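Long-range contacts in TolA protein (Vibrio cholerae, PDB 4G7X), which probably links the inner membrane to the outer membrane across the periplasm in the Tol-Pal system, with this C-terminal domain as its binding end: residues Gly86-Ser91 against Val112-Leu117; Arg75-Leu80 against Asn130-Val135; Gln42-Glu47 against Pro122-Lys127; Gln57-Asn62 against Arg107-Val112. All coordinates share one frame; numbering follows the deposited sequence. Where two conformers were deposited one is given.

How the contacts relate
All four contacts lie in the TolA C-terminal domain. Contacts 1 and 2 belong to one antiparallel sheet with the strand order 115-116, 86-95, 74-83, 130-135. Their centres are 12 Å apart, and they meet where Gly90 and Ser91 pair with Lys79. Contacts 3 and 4 both use helix 38-62. Their centres are 23 Å apart, on opposite sides of the chain's centre. Contact 4 joins this helix to helix 99-110, and contact 3 joins it to helix 122-128. Contacts 1 and 4 share Val112. Along the chain the first helix comes before all strands, yet it meets both later helices, so distant parts of the sequence form one compact unit.

Contact 1 of 4, residues Gly86-Ser91 against Val112-Leu117; sequences GALLGS and VNSFPL
Ala87 and Phe115 make the tight part of this contact. They are a hydrogen-bonded antiparallel pair. Ala87 N gives its hydrogen to Phe115 O at 2.8 Å, and the bond is bent, with an N-H...O angle of 130°. Phe115 N gives its hydrogen to Ala87 O, also at 2.8 Å, and here the angle is 171°. Each donor lies in the plane of the carbonyl it meets. The two side chains lie on the same face of the sheet. Phe115 CG is anti to its carbonyl carbon (chi1 -63°), which sends the ring along the neighbouring strand. Ala87 O sits at the ring edge, and Phe115 CE2 reaches Leu89 CB at 4.3 Å. Val112 CG1 lies over one ring face, near the rim. Tyr55 of helix 38-62 meets the ring edge-to-face. Leu117 folds back over the start of the strand. Its CD1 is 3.4 Å from Gly86 O and 3.8 Å from Ala87 CB.

The Asn113 end is looser. Asn113 is exposed and makes no hydrogen bond to segment 86-91. Its one close approach is from Leu88, whose CD2 comes to 3.4 Å from Asn113 O. Another protein chain packs on Leu88 and Asn113 and so lies partly over this side. It also pairs a strand with Ser91, antiparallel, so the sheet runs on across that interface.

The chemistry implies a short joint. Two backbone bonds fix the register, and the apolar ring anchors 115-116 on Leu78 and Leu80 of strand 74-83.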
loop_
_atom_site.group_PDB
_atom_site.type_symbol
_atom_site.label_atom_id
_atom_site.label_comp_id
_atom_site.label_asym_id
_atom_site.label_seq_id
_atom_site.Cartn_x
_atom_site.Cartn_y
_atom_site.Cartn_z
ATOM N N GLY B 86 8.162 -4.717 -11.369
ATOM C CA GLY B 86 6.893 -4.047 -11.088
ATOM C C GLY B 86 6.988 -3.199 -9.837
ATOM O O GLY B 86 8.052 -2.685 -9.502
ATOM N N ALA B 87 5.864 -3.050 -9.146
ATOM C CA ALA B 87 5.810 -2.249 -7.932
ATOM C C ALA B 87 4.837 -2.852 -6.930
ATOM O O ALA B 87 3.858 -3.488 -7.315
ATOM C CB ALA B 87 5.412 -0.817 -8.256
ATOM N N LEU B 88 5.127 -2.659 -5.648
ATOM C CA LEU B 88 4.204 -3.056 -4.591
ATOM C C LEU B 88 3.661 -1.822 -3.899
ATOM O O LEU B 88 4.224 -0.727 -4.017
ATOM C CB LEU B 88 4.890 -3.968 -3.574
ATOM C CG LEU B 88 5.526 -5.270 -4.078
ATOM C CD1 LEU B 88 5.988 -6.092 -2.887
ATOM C CD2 LEU B 88 4.615 -6.097 -4.973
ATOM N N LEU B 89 2.559 -2.004 -3.178
ATOM C CA LEU B 89 1.962 -0.935 -2.393
ATOM C C LEU B 89 2.904 -0.454 -1.290
ATOM O O LEU B 89 3.446 -1.262 -0.527
ATOM C CB LEU B 89 0.638 -1.407 -1.782
ATOM C CG LEU B 89 -0.126 -0.395 -0.926
ATOM C CD1 LEU B 89 -0.676 0.741 -1.781
ATOM C CD2 LEU B 89 -1.238 -1.105 -0.170
ATOM N N GLY B 90 3.105 0.862 -1.235
ATOM C CA GLY B 90 3.808 1.509 -0.132
ATOM C C GLY B 90 2.817 2.083 0.862
ATOM O O GLY B 90 2.848 1.757 2.049
ATOM N N SER B 91 1.939 2.957 0.380
ATOM C CA SER B 91 0.846 3.466 1.208
ATOM C C SER B 91 -0.390 3.808 0.391
ATOM O O SER B 91 -0.296 4.096 -0.802
ATOM C CB SER B 91 1.288 4.679 2.029
ATOM O OG SER B 91 1.617 5.767 1.187
ATOM N N VAL B 112 -3.986 -6.721 -4.159
ATOM C CA VAL B 112 -3.316 -6.693 -5.459
ATOM C C VAL B 112 -1.924 -7.304 -5.295
ATOM O O VAL B 112 -1.162 -6.907 -4.407
ATOM C CB VAL B 112 -3.231 -5.257 -6.024
ATOM C CG1 VAL B 112 -2.382 -5.219 -7.289
ATOM C CG2 VAL B 112 -4.625 -4.719 -6.312
ATOM N N ASN B 113 -1.603 -8.289 -6.135
ATOM C CA ASN B 113 -0.305 -8.962 -6.065
ATOM C C ASN B 113 0.867 -8.044 -6.398
ATOM O O ASN B 113 1.864 -8.021 -5.681
ATOM C CB ASN B 113 -0.282 -10.202 -6.963
ATOM C CG ASN B 113 -1.071 -11.365 -6.386
ATOM O OD1 ASN B 113 -1.297 -11.452 -5.173
ATOM N ND2 ASN B 113 -1.493 -12.272 -7.258
ATOM N N SER B 114 0.726 -7.294 -7.490
ATOM C CA SER B 114 1.760 -6.396 -7.994
ATOM C C SER B 114 1.141 -5.370 -8.939
ATOM O O SER B 114 0.111 -5.636 -9.558
ATOM C CB SER B 114 2.842 -7.192 -8.731
ATOM O OG SER B 114 3.831 -6.337 -9.272
ATOM N N PHE B 115 1.765 -4.197 -9.034
ATOM C CA PHE B 115 1.335 -3.158 -9.962
ATOM C C PHE B 115 2.423 -3.044 -11.022
ATOM O O PHE B 115 3.584 -2.838 -10.679
ATOM C CB PHE B 115 1.191 -1.821 -9.230
ATOM C CG PHE B 115 0.138 -1.820 -8.153
ATOM C CD1 PHE B 115 -1.139 -1.339 -8.422
ATOM C CD2 PHE B 115 0.423 -2.278 -6.865
ATOM C CE1 PHE B 115 -2.116 -1.326 -7.435
ATOM C CE2 PHE B 115 -0.550 -2.267 -5.877
ATOM C CZ PHE B 115 -1.818 -1.786 -6.162
ATOM N N PRO B 116 2.058 -3.178 -12.312
ATOM C CA PRO B 116 3.083 -3.133 -13.360
ATOM C C PRO B 116 3.724 -1.754 -13.532
ATOM O O PRO B 116 3.085 -0.732 -13.266
ATOM C CB PRO B 116 2.311 -3.515 -14.630
ATOM C CG PRO B 116 1.059 -4.183 -14.156
ATOM C CD PRO B 116 0.730 -3.507 -12.858
ATOM N N LEU B 117 4.984 -1.751 -13.960
ATOM C CA LEU B 117 5.705 -0.531 -14.323
ATOM C C LEU B 117 6.343 -0.694 -15.700
ATOM O O LEU B 117 6.684 -1.812 -16.092
ATOM C CB LEU B 117 6.802 -0.218 -13.304
ATOM C CG LEU B 117 6.424 0.271 -11.905
ATOM C CD1 LEU B 117 7.685 0.347 -11.057
ATOM C CD2 LEU B 117 5.728 1.622 -11.939
#

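Contact 2 of 4, residues Arg75-Leu80 against Asn130-Val135; sequences RVNLKL and NINLTV
Asn130 and Lys79 are the first pair of an antiparallel beta-strand pairing, which sets strand 130-135 at the edge of the domain's sheet. Asn130 OD1 accepts a hydrogen bond from Asn77 ND2 at 2.8 Å, nearly along the C=O axis. The two amide planes stand 90° apart. Lys79 NZ adds a weak bond to the same oxygen, and a stronger one to Asn77 OD1. Water 1 also accepts from Lys79 NZ.

Ile131 turns to the other face, with Leu78. Leu78 N reaches Ile131 O at 2.8 Å, and Ile131 N bonds back to Leu78 O. Ile131 CG2 lies 3.8 Å from Leu78 CB.

Asn132 returns to the polar face. Its OD1 takes a second bond from Asn77 ND2, at 3.0 Å. Asn77 CG lies opposite the backbone N (chi1 170°), which brings its amide to both asparagines. Both acceptors lie in that amide's plane and fix its rotation.

Leu133 is buried under Tyr55 and Ile59 of helix 38-62. Its N and O bond to Val76 O and N. Its side chain crosses Leu78 at about a right angle, CD1 to CD1 3.6 Å.

Thr134 OG1 touches Arg75 CG at 3.7 Å; Arg75 NE forms a salt bridge with Asp96.

Val135, near Thr105 of helix 99-110, brings CG2 to 4.4 Å from Val76 CG2.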
loop_
_atom_site.group_PDB
_atom_site.type_symbol
_atom_site.label_atom_id
_atom_site.label_comp_id
_atom_site.label_asym_id
_atom_site.label_seq_id
_atom_site.Cartn_x
_atom_site.Cartn_y
_atom_site.Cartn_z
ATOM N N ARG B 75 -12.067 7.931 -3.891
ATOM C CA ARG B 75 -10.866 8.518 -4.466
ATOM C C ARG B 75 -9.707 8.260 -3.524
ATOM O O ARG B 75 -9.789 8.543 -2.326
ATOM C CB ARG B 75 -11.035 10.020 -4.714
ATOM C CG ARG B 75 -12.061 10.374 -5.783
ATOM C CD ARG B 75 -11.864 11.778 -6.350
ATOM N NE ARG B 75 -11.667 12.802 -5.320
ATOM C CZ ARG B 75 -10.501 13.391 -5.047
ATOM N NH1 ARG B 75 -9.402 13.070 -5.724
ATOM N NH2 ARG B 75 -10.434 14.306 -4.088
ATOM N N VAL B 76 -8.630 7.719 -4.079
ATOM C CA VAL B 76 -7.460 7.341 -3.293
ATOM C C VAL B 76 -6.170 7.870 -3.908
ATOM O O VAL B 76 -6.120 8.219 -5.086
ATOM C CB VAL B 76 -7.348 5.806 -3.123
ATOM C CG1 VAL B 76 -8.555 5.254 -2.373
ATOM C CG2 VAL B 76 -7.165 5.115 -4.468
ATOM N N ASN B 77 -5.133 7.939 -3.086
ATOM C CA ASN B 77 -3.789 8.129 -3.582
ATOM C C ASN B 77 -2.988 6.878 -3.267
ATOM O O ASN B 77 -3.046 6.363 -2.143
ATOM C CB ASN B 77 -3.143 9.354 -2.941
ATOM C CG ASN B 77 -1.663 9.453 -3.244
ATOM O OD1 ASN B 77 -0.831 8.987 -2.466
ATOM N ND2 ASN B 77 -1.328 10.027 -4.392
ATOM N N LEU B 78 -2.273 6.386 -4.276
ATOM C CA LEU B 78 -1.350 5.268 -4.125
ATOM C C LEU B 78 0.080 5.768 -4.137
ATOM O O LEU B 78 0.471 6.532 -5.022
ATOM C CB LEU B 78 -1.500 4.278 -5.280
ATOM C CG LEU B 78 -2.611 3.236 -5.280
ATOM C CD1 LEU B 78 -3.966 3.914 -5.343
ATOM C CD2 LEU B 78 -2.413 2.295 -6.457
ATOM N N LYS B 79 0.856 5.330 -3.154
ATOM C CA LYS B 79 2.302 5.463 -3.219
ATOM C C LYS B 79 2.856 4.059 -3.407
ATOM O O LYS B 79 2.570 3.157 -2.616
ATOM C CB LYS B 79 2.866 6.203 -2.008
ATOM C CG LYS B 79 2.482 7.678 -2.058
ATOM C CD LYS B 79 2.988 8.500 -0.893
ATOM C CE LYS B 79 2.791 9.982 -1.178
ATOM N NZ LYS B 79 1.358 10.376 -1.304
ATOM N N LEU B 80 3.598 3.877 -4.495
ATOM C CA LEU B 80 4.065 2.562 -4.918
ATOM C C LEU B 80 5.571 2.490 -4.807
ATOM O O LEU B 80 6.261 3.482 -5.036
ATOM C CB LEU B 80 3.637 2.280 -6.362
ATOM C CG LEU B 80 2.137 2.236 -6.669
ATOM C CD1 LEU B 80 1.932 1.994 -8.153
ATOM C CD2 LEU B 80 1.437 1.160 -5.846
ATOM N N ASN B 130 3.328 7.838 -7.321
ATOM C CA ASN B 130 2.498 8.721 -6.503
ATOM C C ASN B 130 1.293 9.143 -7.331
ATOM O O ASN B 130 1.312 10.186 -7.988
ATOM C CB ASN B 130 3.318 9.936 -6.039
ATOM C CG ASN B 130 2.555 10.853 -5.095
ATOM O OD1 ASN B 130 1.453 10.542 -4.639
ATOM N ND2 ASN B 130 3.154 11.997 -4.788
ATOM N N ILE B 131 0.248 8.318 -7.299
ATOM C CA ILE B 131 -0.835 8.422 -8.279
ATOM C C ILE B 131 -2.227 8.461 -7.643
ATOM O O ILE B 131 -2.543 7.664 -6.756
ATOM C CB ILE B 131 -0.725 7.291 -9.339
ATOM C CG1 ILE B 131 -1.722 7.498 -10.482
ATOM C CG2 ILE B 131 -0.861 5.909 -8.701
ATOM C CD1 ILE B 131 -1.467 6.629 -11.696
ATOM N N ASN B 132 -3.047 9.403 -8.100
ATOM C CA ASN B 132 -4.437 9.503 -7.678
ATOM C C ASN B 132 -5.338 8.676 -8.578
ATOM O O ASN B 132 -5.256 8.768 -9.805
ATOM C CB ASN B 132 -4.906 10.957 -7.681
ATOM C CG ASN B 132 -4.146 11.822 -6.697
ATOM O OD1 ASN B 132 -3.704 11.354 -5.645
ATOM N ND2 ASN B 132 -3.992 13.100 -7.034
ATOM N N LEU B 133 -6.185 7.855 -7.963
ATOM C CA LEU B 133 -7.105 6.989 -8.697
ATOM C C LEU B 133 -8.525 7.122 -8.164
ATOM O O LEU B 133 -8.732 7.432 -6.991
ATOM C CB LEU B 133 -6.667 5.522 -8.605
ATOM C CG LEU B 133 -5.256 5.112 -9.049
ATOM C CD1 LEU B 133 -5.038 3.635 -8.767
ATOM C CD2 LEU B 133 -4.996 5.425 -10.516
ATOM N N THR B 134 -9.496 6.892 -9.040
ATOM C CA THR B 134 -10.892 6.834 -8.638
ATOM C C THR B 134 -11.406 5.408 -8.807
ATOM O O THR B 134 -11.371 4.847 -9.908
ATOM C CB THR B 134 -11.751 7.829 -9.443
ATOM O OG1 THR B 134 -11.264 9.156 -9.218
ATOM C CG2 THR B 134 -13.215 7.760 -9.020
ATOM N N VAL B 135 -11.849 4.830 -7.695
ATOM C CA VAL B 135 -12.329 3.462 -7.669
ATOM C C VAL B 135 -13.846 3.447 -7.578
ATOM O O VAL B 135 -14.435 4.134 -6.744
ATOM C CB VAL B 135 -11.734 2.684 -6.480
ATOM C CG1 VAL B 135 -12.257 1.258 -6.463
ATOM C CG2 VAL B 135 -10.213 2.700 -6.546
HETATM O O HOH W 1 1.116 13.017 -2.252
#

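Contact 3 of 4, residues Gln42-Glu47 against Pro122-Lys127; sequences QFVTSE and PDVVEK
Val44 and Val124 meet through their CG2 methyls, and apolar contact is the main interaction between the two helices. The CG2 atoms are 4.0 Å apart. Val124 also reaches Phe43 and, a turn on, Glu47. Its CG2 is 4.1 Å from Phe43 CE2, and its CG1 is 3.8 Å from Glu47 CB. Val124 CG1 is anti to the backbone N (chi1 175°), while CG2 lies beside that N. CG1 therefore faces Glu47, while CG2 lies among Val44, Phe43 and Glu47. Phe43 and Glu47 pack on each other as well, with Glu47 CG 3.5 Å above one face of the ring, toward its rim.

The aliphatic part of Lys127 borders this patch. Val44 CG1 is 4.2 Å from Lys127 CG, and the rest of the lysine leads away. The other methyl, Val44 CG2, lies against the carboxylate of Asp123, 3.5 Å from OD2, in van der Waals contact.

No hydrogen bond joins the two segments. The carboxylates have their partners outside them. Asp123 OD2 pairs with Arg40 NE, one turn before Val44 on helix 38-62, in a salt bridge. Glu47 OE1 pairs in the same way with Arg50 NE on its own helix.

The segment axes approach to 9.6 Å and cross at -45°. Helix 122-128 thus packs obliquely, through valines, on the N-terminal part of helix 38-62 in the TolA C-terminal domain, with the Asp123-Arg40 pair alongside.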
loop_
_atom_site.group_PDB
_atom_site.type_symbol
_atom_site.label_atom_id
_atom_site.label_comp_id
_atom_site.label_asym_id
_atom_site.label_seq_id
_atom_site.Cartn_x
_atom_site.Cartn_y
_atom_site.Cartn_z
ATOM N N GLN B 42 3.955 14.702 -23.495
ATOM C CA GLN B 42 2.789 14.021 -24.062
ATOM C C GLN B 42 2.834 12.520 -23.801
ATOM O O GLN B 42 1.827 11.918 -23.428
ATOM C CB GLN B 42 2.673 14.295 -25.563
ATOM C CG GLN B 42 2.325 15.741 -25.871
ATOM C CD GLN B 42 2.068 16.005 -27.340
ATOM O OE1 GLN B 42 2.337 15.167 -28.203
ATOM N NE2 GLN B 42 1.535 17.188 -27.630
ATOM N N PHE B 43 4.008 11.926 -23.990
ATOM C CA PHE B 43 4.191 10.498 -23.756
ATOM C C PHE B 43 3.952 10.142 -22.291
ATOM O O PHE B 43 3.250 9.177 -21.992
ATOM C CB PHE B 43 5.576 10.039 -24.214
ATOM C CG PHE B 43 5.863 8.593 -23.920
ATOM C CD1 PHE B 43 5.307 7.584 -24.701
ATOM C CD2 PHE B 43 6.692 8.237 -22.860
ATOM C CE1 PHE B 43 5.572 6.247 -24.431
ATOM C CE2 PHE B 43 6.960 6.905 -22.586
ATOM C CZ PHE B 43 6.402 5.911 -23.374
ATOM N N VAL B 44 4.521 10.933 -21.386
ATOM C CA VAL B 44 4.356 10.699 -19.949
ATOM C C VAL B 44 2.884 10.808 -19.545
ATOM O O VAL B 44 2.367 9.944 -18.845
ATOM C CB VAL B 44 5.254 11.634 -19.104
ATOM C CG1 VAL B 44 4.961 11.480 -17.618
ATOM C CG2 VAL B 44 6.725 11.351 -19.378
ATOM N N THR B 45 2.205 11.850 -20.014
ATOM C CA THR B 45 0.788 12.041 -19.710
ATOM C C THR B 45 -0.043 10.848 -20.205
ATOM O O THR B 45 -0.906 10.339 -19.482
ATOM C CB THR B 45 0.278 13.377 -20.290
ATOM O OG1 THR B 45 1.026 14.452 -19.707
ATOM C CG2 THR B 45 -1.206 13.591 -19.993
ATOM N N SER B 46 0.244 10.390 -21.422
ATOM C CA SER B 46 -0.436 9.232 -22.000
ATOM C C SER B 46 -0.207 7.967 -21.172
ATOM O O SER B 46 -1.152 7.234 -20.879
ATOM C CB SER B 46 0.018 9.013 -23.448
ATOM O OG SER B 46 -0.707 7.959 -24.066
ATOM N N GLU B 47 1.048 7.729 -20.795
ATOM C CA GLU B 47 1.421 6.541 -20.026
ATOM C C GLU B 47 0.829 6.520 -18.620
ATOM O O GLU B 47 0.438 5.457 -18.130
ATOM C CB GLU B 47 2.942 6.381 -19.985
ATOM C CG GLU B 47 3.531 5.897 -21.300
ATOM C CD GLU B 47 3.133 4.471 -21.629
ATOM O OE1 GLU B 47 2.117 4.283 -22.325
ATOM O OE2 GLU B 47 3.823 3.535 -21.173
ATOM N N PRO B 122 12.095 6.017 -16.516
ATOM C CA PRO B 122 12.145 6.529 -15.141
ATOM C C PRO B 122 11.246 7.738 -14.876
ATOM O O PRO B 122 10.716 7.870 -13.771
ATOM C CB PRO B 122 13.623 6.896 -14.947
ATOM C CG PRO B 122 14.157 7.091 -16.323
ATOM C CD PRO B 122 13.407 6.121 -17.185
ATOM N N ASP B 123 11.071 8.604 -15.873
ATOM C CA ASP B 123 10.209 9.779 -15.713
ATOM C C ASP B 123 8.737 9.393 -15.534
ATOM O O ASP B 123 8.014 10.029 -14.765
ATOM C CB ASP B 123 10.402 10.796 -16.854
ATOM C CG ASP B 123 10.231 10.190 -18.246
ATOM O OD1 ASP B 123 10.084 8.958 -18.386
ATOM O OD2 ASP B 123 10.250 10.971 -19.220
ATOM N N VAL B 124 8.315 8.340 -16.232
ATOM C CA VAL B 124 6.967 7.789 -16.084
ATOM C C VAL B 124 6.809 7.128 -14.712
ATOM O O VAL B 124 5.801 7.333 -14.028
ATOM C CB VAL B 124 6.633 6.785 -17.215
ATOM C CG1 VAL B 124 5.275 6.137 -16.990
ATOM C CG2 VAL B 124 6.671 7.475 -18.573
ATOM N N VAL B 125 7.817 6.355 -14.306
ATOM C CA VAL B 125 7.811 5.687 -12.999
ATOM C C VAL B 125 7.644 6.698 -11.857
ATOM O O VAL B 125 6.898 6.445 -10.910
ATOM C CB VAL B 125 9.060 4.791 -12.804
ATOM C CG1 VAL B 125 9.127 4.228 -11.390
ATOM C CG2 VAL B 125 9.051 3.655 -13.815
ATOM N N GLU B 126 8.316 7.844 -11.956
ATOM C CA GLU B 126 8.184 8.910 -10.957
ATOM C C GLU B 126 6.739 9.353 -10.718
ATOM O O GLU B 126 6.343 9.588 -9.575
ATOM C CB GLU B 126 9.064 10.114 -11.322
ATOM C CG GLU B 126 10.552 9.879 -11.097
ATOM C CD GLU B 126 10.884 9.570 -9.648
ATOM O OE1 GLU B 126 10.694 10.459 -8.793
ATOM O OE2 GLU B 126 11.338 8.439 -9.367
ATOM N N LYS B 127 5.959 9.462 -11.790
ATOM C CA LYS B 127 4.547 9.826 -11.681
ATOM C C LYS B 127 3.693 8.654 -11.195
ATOM O O LYS B 127 2.758 8.845 -10.414
ATOM C CB LYS B 127 4.015 10.367 -13.012
ATOM C CG LYS B 127 4.629 11.690 -13.447
ATOM C CD LYS B 127 4.326 12.805 -12.456
ATOM C CE LYS B 127 4.882 14.139 -12.934
ATOM N NZ LYS B 127 4.557 15.244 -11.988
#

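Contact 4 of 4, residues Gln57-Asn62 against Arg107-Val112; sequences QLIRQN and RAVAQV
Asn62 and Ala108 bring the two backbones closest, with their CA atoms 4.9 Å apart. Ile59 and Val109 follow at 5.5 Å between CA atoms. Segment 57-62 lies near the C-terminal end of helix 38-62. Segment 107-112 holds the last turn of helix 99-110 and the start of the loop after it.

Ile59 is the main apolar side chain. It runs alongside Val109 in the same direction, and its CD1 is 3.8 Å from Val109 CG2. Ile59 CG2 is anti to its backbone N (chi1 -63° for CG1), and meets Ala108 CB at 4.0 Å. The alanine methyl leaves room for a close approach, consistent with its CB lying 3.6 Å from Ile59 O. Asn62 packs on the same residue, with its CB 3.7 Å from Ala108 O. Val112 CG2 is 4.3 Å from Leu58 CB. Leu133 and Val135 of strand 130-135 also touch Ile59.

At the more exposed side, water 2 donates to Asn62 O at 2.7 Å. Nearby, Arg107 pairs with an acidic side chain of another protein chain in the assembly.

No direct hydrogen bond joins the segments. Branched aliphatic side chains and one alanine, with Asn62, make the contact by van der Waals packing.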
loop_
_atom_site.group_PDB
_atom_site.type_symbol
_atom_site.label_atom_id
_atom_site.label_comp_id
_atom_site.label_asym_id
_atom_site.label_seq_id
_atom_site.Cartn_x
_atom_site.Cartn_y
_atom_site.Cartn_z
ATOM N N GLN B 57 -8.259 -1.154 -12.718
ATOM C CA GLN B 57 -8.807 -2.471 -13.048
ATOM C C GLN B 57 -8.341 -3.547 -12.065
ATOM O O GLN B 57 -9.137 -4.384 -11.635
ATOM C CB GLN B 57 -8.469 -2.854 -14.498
ATOM C CG GLN B 57 -8.774 -4.300 -14.888
ATOM C CD GLN B 57 -10.258 -4.629 -14.938
ATOM O OE1 GLN B 57 -11.107 -3.744 -15.048
ATOM N NE2 GLN B 57 -10.574 -5.916 -14.864
ATOM N N LEU B 58 -7.060 -3.516 -11.699
ATOM C CA LEU B 58 -6.532 -4.473 -10.723
ATOM C C LEU B 58 -7.257 -4.362 -9.384
ATOM O O LEU B 58 -7.569 -5.376 -8.756
ATOM C CB LEU B 58 -5.023 -4.301 -10.535
ATOM C CG LEU B 58 -4.140 -4.813 -11.679
ATOM C CD1 LEU B 58 -2.708 -4.334 -11.500
ATOM C CD2 LEU B 58 -4.200 -6.330 -11.788
ATOM N N ILE B 59 -7.530 -3.131 -8.962
ATOM C CA ILE B 59 -8.253 -2.890 -7.713
ATOM C C ILE B 59 -9.701 -3.366 -7.840
ATOM O O ILE B 59 -10.210 -4.061 -6.958
ATOM C CB ILE B 59 -8.184 -1.403 -7.302
ATOM C CG1 ILE B 59 -6.729 -1.011 -7.023
ATOM C CG2 ILE B 59 -9.062 -1.132 -6.083
ATOM C CD1 ILE B 59 -6.472 0.479 -7.044
ATOM N N ARG B 60 -10.346 -3.016 -8.952
ATOM C CA ARG B 60 -11.734 -3.411 -9.205
ATOM C C ARG B 60 -11.935 -4.928 -9.212
ATOM O O ARG B 60 -12.938 -5.424 -8.694
ATOM C CB ARG B 60 -12.246 -2.795 -10.514
ATOM C CG ARG B 60 -12.680 -1.343 -10.384
ATOM C CD ARG B 60 -13.438 -0.860 -11.615
ATOM N NE ARG B 60 -12.544 -0.510 -12.718
ATOM C CZ ARG B 60 -12.346 -1.259 -13.801
ATOM N NH1 ARG B 60 -11.510 -0.849 -14.742
ATOM N NH2 ARG B 60 -12.986 -2.414 -13.948
ATOM N N GLN B 61 -10.980 -5.657 -9.782
ATOM C CA GLN B 61 -11.026 -7.125 -9.820
ATOM C C GLN B 61 -11.056 -7.771 -8.434
ATOM O O GLN B 61 -11.609 -8.858 -8.265
ATOM C CB GLN B 61 -9.841 -7.679 -10.612
ATOM C CG GLN B 61 -10.010 -7.599 -12.118
ATOM C CD GLN B 61 -8.853 -8.226 -12.873
ATOM O OE1 GLN B 61 -9.047 -8.836 -13.925
ATOM N NE2 GLN B 61 -7.643 -8.084 -12.336
ATOM N N ASN B 62 -10.457 -7.100 -7.453
ATOM C CA ASN B 62 -10.379 -7.617 -6.090
ATOM C C ASN B 62 -11.501 -7.101 -5.198
ATOM O O ASN B 62 -11.700 -7.592 -4.086
ATOM C CB ASN B 62 -9.022 -7.269 -5.472
ATOM C CG ASN B 62 -7.873 -7.997 -6.140
ATOM O OD1 ASN B 62 -6.918 -7.376 -6.604
ATOM N ND2 ASN B 62 -7.959 -9.321 -6.195
ATOM N N ARG B 107 -9.077 -2.922 1.391
ATOM C CA ARG B 107 -8.793 -4.349 1.327
ATOM C C ARG B 107 -8.436 -4.785 -0.096
ATOM O O ARG B 107 -7.491 -5.553 -0.291
ATOM C CB ARG B 107 -9.958 -5.178 1.871
ATOM C CG ARG B 107 -9.856 -6.648 1.495
ATOM C CD ARG B 107 -10.436 -7.570 2.553
ATOM N NE ARG B 107 -9.763 -7.455 3.847
ATOM C CZ ARG B 107 -9.498 -8.492 4.637
ATOM N NH1 ARG B 107 -8.902 -8.315 5.807
ATOM N NH2 ARG B 107 -9.822 -9.718 4.248
ATOM N N ALA B 108 -9.184 -4.285 -1.081
ATOM C CA ALA B 108 -8.942 -4.616 -2.490
ATOM C C ALA B 108 -7.531 -4.221 -2.933
ATOM O O ALA B 108 -6.842 -5.001 -3.594
ATOM C CB ALA B 108 -9.995 -3.972 -3.383
ATOM N N VAL B 109 -7.093 -3.029 -2.531
ATOM C CA VAL B 109 -5.737 -2.562 -2.829
ATOM C C VAL B 109 -4.712 -3.463 -2.131
ATOM O O VAL B 109 -3.709 -3.841 -2.734
ATOM C CB VAL B 109 -5.537 -1.072 -2.450
ATOM C CG1 VAL B 109 -4.084 -0.645 -2.590
ATOM C CG2 VAL B 109 -6.417 -0.172 -3.306
ATOM N N ALA B 110 -4.992 -3.833 -0.879
ATOM C CA ALA B 110 -4.100 -4.714 -0.120
ATOM C C ALA B 110 -3.994 -6.115 -0.724
ATOM O O ALA B 110 -3.068 -6.864 -0.405
ATOM C CB ALA B 110 -4.552 -4.797 1.331
ATOM N N GLN B 111 -4.936 -6.460 -1.599
ATOM C CA GLN B 111 -4.985 -7.791 -2.202
ATOM C C GLN B 111 -4.389 -7.864 -3.611
ATOM O O GLN B 111 -4.296 -8.946 -4.188
ATOM C CB GLN B 111 -6.418 -8.325 -2.204
ATOM C CG GLN B 111 -6.876 -8.873 -0.859
ATOM C CD GLN B 111 -8.353 -9.228 -0.847
ATOM O OE1 GLN B 111 -9.158 -8.592 -1.528
ATOM N NE2 GLN B 111 -8.713 -10.245 -0.081
ATOM N N VAL B 112 -3.986 -6.721 -4.159
ATOM C CA VAL B 112 -3.316 -6.693 -5.459
ATOM C C VAL B 112 -1.924 -7.304 -5.295
ATOM O O VAL B 112 -1.162 -6.907 -4.407
ATOM C CB VAL B 112 -3.231 -5.257 -6.024
ATOM C CG1 VAL B 112 -2.382 -5.219 -7.289
ATOM C CG2 VAL B 112 -4.625 -4.719 -6.312
HETATM O O HOH W 2 -11.350 -7.479 -1.405
#